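Side-chain contact in putative oxidoreductase FAD-binding subunit (Sulfolobus tokodaii, PDB 4ZOH), which binds flavin-adenine dinucleotide and probably passes electrons through it as the flavoprotein subunit of a molybdopterin-dependent oxidoreductase: residues 261-264 with 265-268. Numbering follows the deposited sequence.
Sequences KKMV and KVLT
Thr268 grips the carbonyl oxygen of Val264 twice, one helical turn back. Its backbone N reaches Val264 O at 2.9 Å in a nearly straight bond (N-H...O 167°). Its hydroxyl OG1 donates to the same Val264 O at 2.8 Å, approaching from one face of the carbonyl group, 38° off its plane. The hydroxyl lies over this acceptor because OG1 stands anti to the carbonyl carbon of Thr268, beside its backbone N (chi1 -56°). A valine in place of Thr268 would probably leave Val264 O with the backbone N-H alone and set an apolar methyl against a carbonyl oxygen. The same i to i+4 pattern joins Leu267 N to Met263 O at 2.9 Å and Val266 N to Lys262 O at 3.3 Å, the regular alpha-helical repeat within helix 257-276. This helix packs on the antiparallel sheet of the CO dehydrogenase flavoprotein C-terminal domain: Val264 and Met263 touch Val189, while Leu267 and Thr268 touch Val191. Helix 233-243 meets another flank, where Lys265 NZ forms a salt bridge with Glu237. Between the two segments the apolar side-chain contact is Met263 with Val266; the two side chains run alongside each other in the same direction. The bend of the methionine chain at chi2 and chi3 brings its CE methyl within 3.8 Å of Val266 CG2, and both residues also pack on the backbone of another protein chain.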
# COMPACT_ATOMS: atom_id res chain seq x y z
N LYS B 261 -17.81 -31.16 -42.75
CA LYS B 261 -18.55 -32.26 -43.37
C LYS B 261 -17.54 -33.39 -43.70
O LYS B 261 -17.75 -34.51 -43.31
CB LYS B 261 -19.25 -31.76 -44.63
CG LYS B 261 -20.39 -32.63 -45.08
CD LYS B 261 -20.78 -32.26 -46.50
CE LYS B 261 -21.96 -33.10 -47.00
NZ LYS B 261 -23.27 -32.68 -46.41
N LYS B 262 -16.43 -33.05 -44.34
CA LYS B 262 -15.33 -33.97 -44.60
C LYS B 262 -14.81 -34.60 -43.32
O LYS B 262 -14.62 -35.83 -43.27
CB LYS B 262 -14.19 -33.33 -45.40
CG LYS B 262 -14.57 -32.95 -46.85
CD LYS B 262 -13.51 -32.12 -47.58
CE LYS B 262 -12.23 -32.93 -47.82
NZ LYS B 262 -11.05 -32.12 -48.28
N MET B 263 -14.66 -33.79 -42.26
CA MET B 263 -14.24 -34.36 -40.98
C MET B 263 -15.22 -35.34 -40.37
O MET B 263 -14.80 -36.21 -39.61
CB MET B 263 -13.81 -33.29 -39.96
CG MET B 263 -12.60 -32.56 -40.50
SD MET B 263 -11.14 -33.54 -40.82
CE MET B 263 -11.05 -33.72 -42.64
N VAL B 264 -16.52 -35.25 -40.72
CA VAL B 264 -17.46 -36.24 -40.21
C VAL B 264 -17.03 -37.66 -40.68
O VAL B 264 -17.00 -38.64 -39.89
CB VAL B 264 -18.90 -35.90 -40.56
CG1 VAL B 264 -19.84 -37.09 -40.35
CG2 VAL B 264 -19.35 -34.73 -39.70
N LYS B 265 -16.62 -37.73 -41.95
CA LYS B 265 -16.18 -39.00 -42.50
C LYS B 265 -14.92 -39.48 -41.80
O LYS B 265 -14.84 -40.64 -41.44
CB LYS B 265 -15.97 -38.92 -44.03
CG LYS B 265 -15.10 -40.05 -44.58
CD LYS B 265 -14.48 -39.65 -45.91
CE LYS B 265 -15.20 -40.35 -47.02
NZ LYS B 265 -14.50 -41.65 -47.14
N VAL B 266 -13.94 -38.60 -41.62
CA VAL B 266 -12.70 -38.96 -40.99
C VAL B 266 -12.95 -39.52 -39.55
O VAL B 266 -12.40 -40.58 -39.19
CB VAL B 266 -11.67 -37.80 -41.07
CG1 VAL B 266 -10.44 -38.17 -40.28
CG2 VAL B 266 -11.30 -37.49 -42.55
N LEU B 267 -13.83 -38.85 -38.78
CA LEU B 267 -14.05 -39.19 -37.37
C LEU B 267 -14.94 -40.43 -37.18
O LEU B 267 -14.68 -41.18 -36.27
CB LEU B 267 -14.55 -38.02 -36.49
CG LEU B 267 -13.79 -36.70 -36.15
CD1 LEU B 267 -14.13 -36.09 -34.77
CD2 LEU B 267 -12.29 -36.73 -36.39
N THR B 268 -15.97 -40.59 -38.02
CA THR B 268 -16.72 -41.86 -38.12
C THR B 268 -15.75 -43.02 -38.42
O THR B 268 -15.75 -44.01 -37.70
CB THR B 268 -17.79 -41.76 -39.17
OG1 THR B 268 -18.63 -40.66 -38.84
CG2 THR B 268 -18.67 -42.97 -39.21